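Local coordinates for polysaccharide deacetylase (PDB 6DQ3), which removes acetyl groups from N-acetylated sugar in the cell wall linkage unit of streptococcal rhamnopolysaccharides, as a zinc enzyme of the carbohydrate esterase 4 family, at residues S53-Y58 / N166-A171; L74-D77 / D82-N85; F76-I81 / V135-L140; L106-S111 / K156-K161; K121-K124 / S129-D132. One frame throughout, in Å; residues are numbered along the deposited sequence.

Contact 1 (S53-Y58 / N166-A171); sequences SPEEVY and NTIAIA
I168 tucks CG1 between its own backbone N and carbonyl carbon (chi1 62°), and the nearly extended second torsion carries CD1 out to the first turn of the facing helix; E55, bent at chi2 (79°), folds its carboxylate back toward the 166-171 segment. The two chains cross obliquely, and the CD1 methyl of I168 does most of the touching. It lies 3.8 Å from P54 C and equally far from E55 N, so it packs against the peptide link of the helix as well as against side chains. The ring of P54 adds its CB, 4.0 Å from I168 CD1, and the aliphatic stem of E55 adds its CG at the same distance from that methyl.

The polar side of the contact is built from water. One molecule donates to E55 OE2 at 2.6 Å and to N166 O at 2.9 Å; a second, at slightly longer range, links the same two oxygens. A carboxylate and a carbonyl, both acceptors and unable to bond directly, are thereby joined through two shared donors.

The helix start is held separately: S53 and E56 form a capping box, with S53 N giving a 3.0 Å bond to E56 OE1, an oxygen that also meets K97 in a salt bridge. P54, just after the cap, rests on W73, S129 and Q131 as well. The whole is a capped helical N-terminus packed on I168, the residue leading into strand 169-171 of the sheet, consistent with the distorted beta/alpha barrel of carbohydrate esterase 4 enzymes.

Contact 2 (L74-D77 / D82-N85); sequences LTFD and DFYN
F76 and F83 pack together inside a beta-alpha-beta unit, in which the chain runs from strand 71-77 through helix 81-93 to the parallel strand 98-102. The interaction across the segments is aromatic. F83 presents an edge to the face of F76, an edge-to-face pair with ring centroids 4.8 Å apart and planes inclined at 65°. F83 reaches the strand because its CG stands anti to the backbone N (chi1 -179°), which extends the ring from the first full turn of the helix toward the sheet. Both rings are buried, and F76 also stacks with Y14, while F83 touches N100 and L91; the pair thus belongs to the apolar layer between sheet and helix.

Polar bonds run outward from the two segments instead of between them. D77 engages N101 and R212 from the strand end. D82, at the helix start, accepts through OD2 from I17 N and H18 ND1, which makes it a second-shell partner of H18, a ligand of one of the zinc ions.

Within the stack, the leading edge of F83 is its CD1-CE1 bond: F83 CD1 lies 3.5 Å from F76 CG, and F83 CE1 stands 3.5 Å from F76 CD1, displaced toward the rim of that ring.

Contact 3 (F76-I81 / V135-L140); sequences FDDSMI and VNHPDL. With ZN (zinc ion), chain D; EDO (1,2-ethanediol), chain H.
D78 and H137 both adopt positive phi, and their CA atoms, the nearest pair across the segments, remain 8.6 Å apart, leaving the side chains to span the gap. A zinc ion joins them. D78 turns its CG anti to its own carbonyl carbon (chi1 -68°) and binds the metal through OD1, with 2.1 Å between D78 OD1 and zinc. H137 binds through its ring nitrogen, H137 NE2 lying 2.1 Å from zinc. Carboxylate and imidazole planes stand 74° apart, and the 3.3 Å separation of D78 OD1 from H137 NE2 reflects two ligands sharing one metal, not a hydrogen bond.

With H133, these residues make up the Asp-His-His metal site characteristic of carbohydrate esterase 4 enzymes. D78 OD2, the oxygen farther from the metal, has a different task: it accepts at 2.6 Å from a water whose oxygen is 2.4 Å from zinc, so one carboxylate holds both the ion and a molecule in its coordination sphere. The nearest atom of a bound acetate, probably from the crystallisation liquor though such molecules often mark pockets, is about 3 Å from the H137 side chain. N136 OD1, at the surface, accepts a 2.6 Å bond from O2 of an ethanediol.

Contact 4 (L106-S111 / K156-K161); sequences LTEMGS and KDYLDK
Y158 brings the hydroxyl end of its ring up to T107 and E108, T107 at the edge and E108 off the plane, and this is where the contact is tight. Its CG is anti to the backbone N (chi1 179°), which extends the ring away from the long helix to the facing segment. T107 meets it near the ring plane: the methyl T107 CG2 is 3.7 Å from Y158 OH. E108 slants across the ring, with its CB 4.0 Å from Y158 OH and its carboxylate lying above the CD1-CE1 side, nearly parallel to the ring (3°). E108 OE1 comes 3.4 Å from Y158 CE1, approaching obliquely.

The loose side is the outer one, where E108 is exposed beyond the tyrosine, M109 and G110 are exposed as well, and M109 leads its sulfur away from Y158. G110, with positive phi, belongs to the Schellman motif that closes the short helix: S111 N bonds L106 O at 2.9 Å, and G110 N bonds T107 O at 3.2 Å. Separately, and with no part in the contact, a salt bridge ties helix 145-162 internally, K156 NZ standing 2.8 Å from D160 OD2 on its syn lone pair; K156 NZ also serves N166 OD1 and T167 O.

T107 turns its hydroxyl away from this interface to L115 O, and its side chain touches L117 and M120. Y158 in turn rests on T104 and L117, so the short helix 104-108, the helix 117-124 and the long helix 145-162 converge around one tyrosine ring.

Contact 5 (K121-K124 / S129-D132); sequences KEMK and SFQD
K124 ends in an NZ gripped by two oxygens, L163 O and Q165 OE1, and its stem meets the ring of F130 on the way there. Q165 serves both segments, because its NE2 bonds F130 O while its OE1 takes the lysine. A bend at chi3 (64°) turns the chain of K124 toward these partners after CG has passed the ring, near its plane, with 3.6 Å between K124 CG and F130 CD2.

M123 covers the neighbouring part of the rim. Its CB lies 3.6 Å from F130 CZ in the ring plane, and the chain then curls at chi3 (-77°) to bring the methyl back, so that M123 CE comes to 3.4 Å from F130 CZ. The sulfur is likewise at the edge, M123 SD being 5.3 Å from the F130 ring centroid, a Met-aromatic contact. Beyond the ring, M123 packs on F83, Y84 and Y88 of helix 81-93, which places this contact in the buried layer between helices and sheet.

On the strand, Q131 NE2 donates to S129 OG at 2.9 Å, while its OE1 accepts from both I168 N and A169 N. Helix 117-124 leads through a short link into strand 128-132, completing the beta-alpha-beta crossover that sets 128-132 parallel to 98-102.

How the contacts relate
Contacts 2 and 5 are buried and contacts 3 and 4 lie at the surface, with contact 1 between these extremes. The buried pair is built on aromatic rings and meets where M123 packs beside F83 and Y84. Contacts 2 and 3 both use strand 71-77: its phenylalanine faces a helix, and just beyond its end an aspartate binds zinc. Contact 1 and contact 5 join through Q131, whose amide oxygen holds the start of strand 169-171. Contact 4 lies on the outer helices and is tied to contact 1 by K156 and D160 on T167. Rings carry contacts 2 and 5, zinc contact 3, a methyl with two waters contact 1, and a tyrosine against T107 and E108 contact 4.

Contact 1 (S53-Y58 / N166-A171)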
# COMPACT_ATOMS: atom_id res chain seq x y z
N SER A 53 -10.21 3.20 -0.66
CA SER A 53 -9.52 3.33 0.61
C SER A 53 -9.44 1.98 1.30
O SER A 53 -10.18 1.05 0.95
CB SER A 53 -10.27 4.31 1.51
OG SER A 53 -11.46 3.71 1.99
N PRO A 54 -8.57 1.83 2.31
CA PRO A 54 -8.54 0.56 3.06
C PRO A 54 -9.90 0.16 3.62
O PRO A 54 -10.29 -1.02 3.53
CB PRO A 54 -7.52 0.83 4.18
CG PRO A 54 -6.63 1.93 3.63
CD PRO A 54 -7.55 2.78 2.78
N GLU A 55 -10.63 1.11 4.20
CA GLU A 55 -11.95 0.82 4.75
C GLU A 55 -12.88 0.24 3.69
O GLU A 55 -13.69 -0.66 3.99
CB GLU A 55 -12.53 2.09 5.36
CG GLU A 55 -11.90 2.55 6.68
CD GLU A 55 -10.57 3.29 6.52
OE1 GLU A 55 -10.21 3.70 5.40
OE2 GLU A 55 -9.88 3.46 7.55
N GLU A 56 -12.80 0.74 2.46
CA GLU A 56 -13.68 0.26 1.40
C GLU A 56 -13.28 -1.14 0.95
O GLU A 56 -14.15 -1.97 0.65
CB GLU A 56 -13.65 1.24 0.23
CG GLU A 56 -14.36 2.56 0.54
CD GLU A 56 -14.20 3.59 -0.56
OE1 GLU A 56 -13.09 3.70 -1.12
OE2 GLU A 56 -15.18 4.30 -0.86
N VAL A 57 -11.98 -1.43 0.91
CA VAL A 57 -11.54 -2.78 0.58
C VAL A 57 -12.09 -3.77 1.59
O VAL A 57 -12.61 -4.84 1.23
CB VAL A 57 -10.00 -2.84 0.52
CG1 VAL A 57 -9.53 -4.27 0.38
CG2 VAL A 57 -9.49 -1.97 -0.63
N TYR A 58 -11.98 -3.45 2.88
CA TYR A 58 -12.48 -4.34 3.92
C TYR A 58 -13.98 -4.56 3.78
O TYR A 58 -14.46 -5.70 3.83
CB TYR A 58 -12.16 -3.79 5.30
CG TYR A 58 -12.65 -4.66 6.44
CD1 TYR A 58 -12.11 -5.92 6.65
CD2 TYR A 58 -13.65 -4.23 7.30
CE1 TYR A 58 -12.55 -6.74 7.68
CE2 TYR A 58 -14.11 -5.04 8.34
CZ TYR A 58 -13.55 -6.29 8.52
OH TYR A 58 -13.99 -7.09 9.55
N ASN A 166 -7.84 5.25 13.21
CA ASN A 166 -7.83 3.83 13.57
C ASN A 166 -7.21 3.09 12.39
O ASN A 166 -7.89 2.84 11.38
CB ASN A 166 -9.23 3.32 13.88
CG ASN A 166 -9.25 1.84 14.17
OD1 ASN A 166 -8.24 1.25 14.54
ND2 ASN A 166 -10.42 1.22 14.02
N THR A 167 -5.93 2.76 12.50
CA THR A 167 -5.23 2.03 11.44
C THR A 167 -5.75 0.60 11.37
O THR A 167 -5.82 -0.09 12.40
CB THR A 167 -3.73 2.04 11.71
OG1 THR A 167 -3.28 3.39 11.88
CG2 THR A 167 -2.98 1.40 10.55
N ILE A 168 -6.11 0.15 10.18
CA ILE A 168 -6.72 -1.17 10.02
C ILE A 168 -5.92 -2.10 9.12
O ILE A 168 -6.24 -3.30 9.08
CB ILE A 168 -8.16 -1.06 9.49
CG1 ILE A 168 -8.19 -0.41 8.10
CG2 ILE A 168 -9.02 -0.25 10.44
CD1 ILE A 168 -9.50 -0.62 7.36
N ALA A 169 -4.91 -1.61 8.40
CA ALA A 169 -4.20 -2.43 7.43
C ALA A 169 -2.71 -2.44 7.72
O ALA A 169 -2.15 -1.45 8.19
CB ALA A 169 -4.45 -1.92 5.99
N ILE A 170 -2.08 -3.57 7.41
CA ILE A 170 -0.64 -3.72 7.55
C ILE A 170 -0.09 -4.35 6.28
O ILE A 170 -0.75 -5.17 5.63
CB ILE A 170 -0.26 -4.57 8.80
CG1 ILE A 170 1.26 -4.70 8.93
CG2 ILE A 170 -0.92 -5.94 8.71
CD1 ILE A 170 1.71 -5.37 10.22
N ALA A 171 1.12 -3.92 5.90
CA ALA A 171 1.92 -4.59 4.88
C ALA A 171 3.13 -5.20 5.57
O ALA A 171 3.88 -4.48 6.24
CB ALA A 171 2.36 -3.61 3.78
O HOH W 1 -7.56 3.74 8.69
O HOH W 2 -10.81 3.24 10.28

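Contact 2 (L74-D77 / D82-N85)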
# COMPACT_ATOMS: atom_id res chain seq x y z
N LEU A 74 -4.71 1.24 -4.66
CA LEU A 74 -3.34 1.66 -4.93
C LEU A 74 -2.58 1.70 -3.61
O LEU A 74 -2.94 2.47 -2.71
CB LEU A 74 -3.31 3.04 -5.59
CG LEU A 74 -4.11 3.29 -6.86
CD1 LEU A 74 -3.88 4.74 -7.32
CD2 LEU A 74 -3.74 2.31 -7.93
N THR A 75 -1.52 0.90 -3.50
CA THR A 75 -0.71 0.85 -2.28
C THR A 75 0.75 1.13 -2.58
O THR A 75 1.29 0.72 -3.62
CB THR A 75 -0.83 -0.52 -1.57
OG1 THR A 75 -0.16 -1.54 -2.32
CG2 THR A 75 -2.29 -0.91 -1.37
N PHE A 76 1.39 1.84 -1.65
CA PHE A 76 2.80 2.20 -1.72
C PHE A 76 3.45 1.82 -0.39
O PHE A 76 2.97 2.22 0.67
CB PHE A 76 2.99 3.71 -1.94
CG PHE A 76 2.58 4.20 -3.30
CD1 PHE A 76 1.25 4.22 -3.67
CD2 PHE A 76 3.53 4.67 -4.19
CE1 PHE A 76 0.88 4.69 -4.92
CE2 PHE A 76 3.16 5.14 -5.44
CZ PHE A 76 1.84 5.14 -5.80
N ASP A 77 4.55 1.08 -0.45
CA ASP A 77 5.25 0.70 0.77
C ASP A 77 6.43 1.63 1.07
O ASP A 77 6.96 2.29 0.17
CB ASP A 77 5.76 -0.75 0.69
CG ASP A 77 4.65 -1.75 0.44
OD1 ASP A 77 3.48 -1.45 0.75
OD2 ASP A 77 4.95 -2.85 -0.07
N ASP A 82 9.49 10.37 -1.97
CA ASP A 82 9.01 10.54 -3.33
C ASP A 82 7.50 10.31 -3.43
O ASP A 82 6.88 10.75 -4.40
CB ASP A 82 9.76 9.61 -4.31
CG ASP A 82 9.56 8.13 -4.02
OD1 ASP A 82 8.91 7.76 -3.02
OD2 ASP A 82 10.07 7.30 -4.82
N PHE A 83 6.88 9.64 -2.45
CA PHE A 83 5.42 9.53 -2.47
C PHE A 83 4.78 10.90 -2.31
O PHE A 83 3.78 11.20 -2.97
CB PHE A 83 4.93 8.57 -1.37
CG PHE A 83 3.43 8.41 -1.36
CD1 PHE A 83 2.81 7.54 -2.24
CD2 PHE A 83 2.65 9.15 -0.49
CE1 PHE A 83 1.42 7.41 -2.24
CE2 PHE A 83 1.28 9.02 -0.48
CZ PHE A 83 0.66 8.15 -1.36
N TYR A 84 5.35 11.75 -1.46
CA TYR A 84 4.84 13.11 -1.31
C TYR A 84 5.30 14.03 -2.44
O TYR A 84 4.51 14.86 -2.92
CB TYR A 84 5.30 13.67 0.04
CG TYR A 84 4.89 15.10 0.30
CD1 TYR A 84 3.58 15.42 0.63
CD2 TYR A 84 5.83 16.13 0.26
CE1 TYR A 84 3.21 16.71 0.89
CE2 TYR A 84 5.46 17.43 0.53
CZ TYR A 84 4.15 17.72 0.84
OH TYR A 84 3.77 19.01 1.10
N ASN A 85 6.56 13.92 -2.86
CA ASN A 85 7.08 14.86 -3.85
C ASN A 85 6.61 14.54 -5.26
O ASN A 85 6.44 15.45 -6.07
CB ASN A 85 8.61 14.88 -3.84
CG ASN A 85 9.19 15.53 -2.61
OD1 ASN A 85 8.58 16.40 -1.99
ND2 ASN A 85 10.40 15.12 -2.25

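Contact 3 (F76-I81 / V135-L140)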
# COMPACT_ATOMS: atom_id res chain seq x y z
N PHE A 76 1.39 1.84 -1.65
CA PHE A 76 2.80 2.20 -1.72
C PHE A 76 3.45 1.82 -0.39
O PHE A 76 2.97 2.22 0.67
CB PHE A 76 2.99 3.71 -1.94
CG PHE A 76 2.58 4.20 -3.30
CD1 PHE A 76 1.25 4.22 -3.67
CD2 PHE A 76 3.53 4.67 -4.19
CE1 PHE A 76 0.88 4.69 -4.92
CE2 PHE A 76 3.16 5.14 -5.44
CZ PHE A 76 1.84 5.14 -5.80
N ASP A 77 4.55 1.08 -0.45
CA ASP A 77 5.25 0.70 0.77
C ASP A 77 6.43 1.63 1.07
O ASP A 77 6.96 2.29 0.17
CB ASP A 77 5.76 -0.75 0.69
CG ASP A 77 4.65 -1.75 0.44
OD1 ASP A 77 3.48 -1.45 0.75
OD2 ASP A 77 4.95 -2.85 -0.07
N ASP A 78 6.80 1.67 2.36
CA ASP A 78 8.07 2.18 2.87
C ASP A 78 8.08 3.69 3.10
O ASP A 78 9.12 4.26 3.46
CB ASP A 78 9.21 1.79 1.93
CG ASP A 78 9.48 0.30 1.92
OD1 ASP A 78 8.94 -0.40 2.79
OD2 ASP A 78 10.23 -0.19 1.03
N SER A 79 6.94 4.34 2.93
CA SER A 79 6.73 5.74 3.26
C SER A 79 7.93 6.60 2.85
O SER A 79 8.51 7.34 3.65
CB SER A 79 6.42 5.91 4.75
OG SER A 79 7.29 5.13 5.55
N MET A 80 8.29 6.49 1.57
CA MET A 80 9.41 7.24 1.02
C MET A 80 8.97 8.62 0.58
O MET A 80 7.81 8.84 0.21
CB MET A 80 10.02 6.46 -0.15
CG MET A 80 10.64 5.13 0.28
SD MET A 80 11.30 4.13 -1.06
CE MET A 80 9.81 3.78 -1.99
N ILE A 81 9.91 9.57 0.62
CA ILE A 81 9.55 10.97 0.42
C ILE A 81 9.07 11.21 -1.01
O ILE A 81 8.29 12.14 -1.27
CB ILE A 81 10.75 11.87 0.80
CG1 ILE A 81 10.34 13.35 0.77
CG2 ILE A 81 11.94 11.62 -0.12
CD1 ILE A 81 9.26 13.69 1.78
N VAL A 135 7.45 -0.72 12.97
CA VAL A 135 8.28 0.37 13.48
C VAL A 135 9.63 0.39 12.79
O VAL A 135 10.06 1.42 12.25
CB VAL A 135 8.45 0.26 15.01
CG1 VAL A 135 9.34 1.39 15.53
CG2 VAL A 135 7.11 0.25 15.72
N ASN A 136 10.33 -0.74 12.78
CA ASN A 136 11.71 -0.80 12.33
C ASN A 136 11.91 -1.63 11.06
O ASN A 136 13.05 -1.79 10.62
CB ASN A 136 12.59 -1.35 13.46
CG ASN A 136 12.60 -0.44 14.69
OD1 ASN A 136 13.08 0.70 14.63
ND2 ASN A 136 12.07 -0.94 15.80
N HIS A 137 10.83 -2.14 10.46
CA HIS A 137 10.90 -2.92 9.22
C HIS A 137 11.75 -4.17 9.37
O HIS A 137 12.58 -4.47 8.50
CB HIS A 137 11.45 -2.03 8.10
CG HIS A 137 11.03 -2.45 6.72
ND1 HIS A 137 11.79 -3.29 5.93
CD2 HIS A 137 9.94 -2.12 5.98
CE1 HIS A 137 11.18 -3.47 4.77
NE2 HIS A 137 10.06 -2.77 4.77
N PRO A 138 11.56 -4.95 10.43
CA PRO A 138 12.23 -6.25 10.52
C PRO A 138 11.56 -7.29 9.63
O PRO A 138 10.43 -7.11 9.16
CB PRO A 138 12.07 -6.63 11.99
CG PRO A 138 10.72 -6.06 12.35
CD PRO A 138 10.67 -4.72 11.59
N ASP A 139 12.28 -8.38 9.40
CA ASP A 139 11.67 -9.62 8.93
C ASP A 139 10.85 -10.17 10.09
O ASP A 139 11.39 -10.76 11.03
CB ASP A 139 12.74 -10.60 8.46
CG ASP A 139 12.16 -11.94 8.01
OD1 ASP A 139 10.97 -12.20 8.25
OD2 ASP A 139 12.92 -12.72 7.40
N LEU A 140 9.53 -9.96 10.04
CA LEU A 140 8.66 -10.35 11.15
C LEU A 140 8.77 -11.84 11.45
O LEU A 140 8.70 -12.26 12.61
CB LEU A 140 7.21 -9.99 10.83
CG LEU A 140 6.82 -8.51 10.83
CD1 LEU A 140 5.43 -8.29 10.26
CD2 LEU A 140 6.91 -7.96 12.24
ZN ZN D . 8.93 -2.44 3.07
C1 EDO H . 14.78 4.46 12.21
O1 EDO H . 16.13 4.92 12.28
C2 EDO H . 14.64 3.18 13.03
O2 EDO H . 13.25 2.84 13.09
O HOH W 3 10.87 -2.65 1.70

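Contact 4 (L106-S111 / K156-K161)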
# COMPACT_ATOMS: atom_id res chain seq x y z
N LEU A 106 11.22 5.44 11.09
CA LEU A 106 11.94 6.43 10.28
C LEU A 106 11.30 7.80 10.39
O LEU A 106 12.00 8.82 10.45
CB LEU A 106 11.99 5.97 8.82
CG LEU A 106 12.90 4.78 8.55
CD1 LEU A 106 12.57 4.10 7.23
CD2 LEU A 106 14.37 5.22 8.56
N THR A 107 9.96 7.86 10.43
CA THR A 107 9.28 9.13 10.61
C THR A 107 9.53 9.70 12.00
O THR A 107 9.72 10.91 12.16
CB THR A 107 7.79 8.96 10.35
OG1 THR A 107 7.57 8.67 8.97
CG2 THR A 107 7.03 10.22 10.73
N GLU A 108 9.54 8.84 13.02
CA GLU A 108 9.76 9.32 14.38
C GLU A 108 11.20 9.80 14.57
O GLU A 108 11.45 10.69 15.38
CB GLU A 108 9.42 8.22 15.38
CG GLU A 108 9.31 8.70 16.82
CD GLU A 108 8.71 7.64 17.73
OE1 GLU A 108 8.03 6.73 17.22
OE2 GLU A 108 8.92 7.72 18.96
N MET A 109 12.14 9.23 13.82
CA MET A 109 13.54 9.62 13.89
C MET A 109 13.87 10.82 13.01
O MET A 109 15.01 11.28 13.01
CB MET A 109 14.44 8.44 13.50
CG MET A 109 14.54 7.35 14.56
SD MET A 109 15.01 7.98 16.19
CE MET A 109 16.60 8.71 15.83
N GLY A 110 12.90 11.32 12.25
CA GLY A 110 13.13 12.48 11.41
C GLY A 110 13.89 12.20 10.14
O GLY A 110 14.58 13.10 9.64
N SER A 111 13.77 11.00 9.58
CA SER A 111 14.48 10.65 8.36
C SER A 111 14.03 11.55 7.21
O SER A 111 12.84 11.62 6.89
CB SER A 111 14.22 9.19 8.01
OG SER A 111 14.74 8.87 6.73
N LYS A 156 1.14 0.92 15.06
CA LYS A 156 -0.28 1.26 14.95
C LYS A 156 -0.66 2.32 15.97
O LYS A 156 -1.37 3.28 15.65
CB LYS A 156 -1.14 0.01 15.15
CG LYS A 156 -2.63 0.30 15.35
CD LYS A 156 -3.48 -0.95 15.21
CE LYS A 156 -4.87 -0.77 15.79
NZ LYS A 156 -5.62 0.36 15.20
N ASP A 157 -0.20 2.17 17.21
CA ASP A 157 -0.51 3.17 18.23
C ASP A 157 0.04 4.53 17.84
O ASP A 157 -0.57 5.56 18.15
CB ASP A 157 0.04 2.73 19.59
CG ASP A 157 -0.67 1.51 20.14
OD1 ASP A 157 -1.81 1.23 19.70
OD2 ASP A 157 -0.10 0.83 21.02
N TYR A 158 1.19 4.56 17.18
CA TYR A 158 1.79 5.81 16.74
C TYR A 158 0.94 6.48 15.67
O TYR A 158 0.60 7.66 15.78
CB TYR A 158 3.22 5.54 16.24
CG TYR A 158 3.97 6.75 15.73
CD1 TYR A 158 4.71 7.55 16.59
CD2 TYR A 158 3.97 7.07 14.38
CE1 TYR A 158 5.42 8.66 16.12
CE2 TYR A 158 4.67 8.16 13.90
CZ TYR A 158 5.39 8.95 14.77
OH TYR A 158 6.08 10.04 14.27
N LEU A 159 0.59 5.74 14.61
CA LEU A 159 -0.24 6.31 13.57
C LEU A 159 -1.61 6.71 14.11
O LEU A 159 -2.12 7.79 13.78
CB LEU A 159 -0.40 5.31 12.42
CG LEU A 159 0.89 4.93 11.70
CD1 LEU A 159 0.70 3.67 10.88
CD2 LEU A 159 1.36 6.07 10.80
N ASP A 160 -2.21 5.86 14.94
CA ASP A 160 -3.53 6.16 15.49
C ASP A 160 -3.52 7.45 16.29
O ASP A 160 -4.44 8.27 16.17
CB ASP A 160 -4.01 5.02 16.39
CG ASP A 160 -4.32 3.76 15.62
OD1 ASP A 160 -4.19 3.77 14.38
OD2 ASP A 160 -4.70 2.75 16.26
N LYS A 161 -2.50 7.65 17.12
CA LYS A 161 -2.45 8.85 17.94
C LYS A 161 -2.02 10.06 17.12
O LYS A 161 -2.70 11.09 17.13
CB LYS A 161 -1.49 8.63 19.12
CG LYS A 161 -1.42 9.80 20.08
CD LYS A 161 -0.45 9.51 21.23
CE LYS A 161 -0.38 10.67 22.21
NZ LYS A 161 0.52 10.39 23.36

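Contact 5 (K121-K124 / S129-D132)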
# COMPACT_ATOMS: atom_id res chain seq x y z
N LYS A 121 -0.58 14.45 7.37
CA LYS A 121 -1.80 15.17 7.72
C LYS A 121 -2.33 15.96 6.53
O LYS A 121 -3.54 16.04 6.31
CB LYS A 121 -1.54 16.09 8.91
CG LYS A 121 -1.18 15.35 10.20
CD LYS A 121 -0.79 16.32 11.31
CE LYS A 121 -0.53 15.58 12.62
NZ LYS A 121 -0.22 16.54 13.73
N GLU A 122 -1.42 16.55 5.73
CA GLU A 122 -1.84 17.25 4.52
C GLU A 122 -2.49 16.29 3.54
O GLU A 122 -3.57 16.56 3.00
CB GLU A 122 -0.64 17.94 3.87
CG GLU A 122 -0.95 18.59 2.53
CD GLU A 122 0.28 19.09 1.78
OE1 GLU A 122 1.37 19.20 2.39
OE2 GLU A 122 0.15 19.36 0.57
N MET A 123 -1.84 15.14 3.30
CA MET A 123 -2.29 14.23 2.25
C MET A 123 -3.60 13.53 2.61
O MET A 123 -4.37 13.19 1.72
CB MET A 123 -1.20 13.20 1.97
CG MET A 123 0.00 13.77 1.21
SD MET A 123 1.20 12.51 0.70
CE MET A 123 2.06 12.19 2.23
N LYS A 124 -3.86 13.32 3.91
CA LYS A 124 -5.11 12.68 4.31
C LYS A 124 -6.32 13.52 3.92
O LYS A 124 -7.41 12.97 3.73
CB LYS A 124 -5.12 12.44 5.82
CG LYS A 124 -4.25 11.30 6.29
CD LYS A 124 -4.35 11.10 7.81
CE LYS A 124 -5.75 10.69 8.24
NZ LYS A 124 -5.82 10.35 9.69
N SER A 129 -4.35 7.62 2.40
CA SER A 129 -4.46 6.87 3.64
C SER A 129 -3.09 6.34 4.03
O SER A 129 -2.27 5.99 3.17
CB SER A 129 -5.46 5.72 3.50
OG SER A 129 -5.62 5.02 4.72
N PHE A 130 -2.83 6.27 5.33
CA PHE A 130 -1.53 5.86 5.84
C PHE A 130 -1.69 4.73 6.84
O PHE A 130 -2.25 4.92 7.93
CB PHE A 130 -0.81 7.07 6.41
CG PHE A 130 -0.60 8.13 5.38
CD1 PHE A 130 0.47 8.05 4.51
CD2 PHE A 130 -1.51 9.16 5.23
CE1 PHE A 130 0.65 8.99 3.53
CE2 PHE A 130 -1.33 10.11 4.25
CZ PHE A 130 -0.25 10.02 3.39
N GLN A 131 -1.22 3.56 6.45
CA GLN A 131 -1.40 2.33 7.19
C GLN A 131 -0.04 1.84 7.69
O GLN A 131 0.97 2.56 7.64
CB GLN A 131 -2.14 1.31 6.31
CG GLN A 131 -3.51 1.80 5.80
CD GLN A 131 -4.51 2.05 6.92
OE1 GLN A 131 -4.70 1.22 7.80
NE2 GLN A 131 -5.16 3.22 6.89
N ASP A 132 -0.02 0.61 8.20
CA ASP A 132 1.10 0.15 9.00
C ASP A 132 2.13 -0.62 8.19
O ASP A 132 1.79 -1.43 7.33
CB ASP A 132 0.59 -0.73 10.14
CG ASP A 132 1.66 -1.05 11.15
OD1 ASP A 132 2.45 -1.99 10.90
OD2 ASP A 132 1.73 -0.35 12.17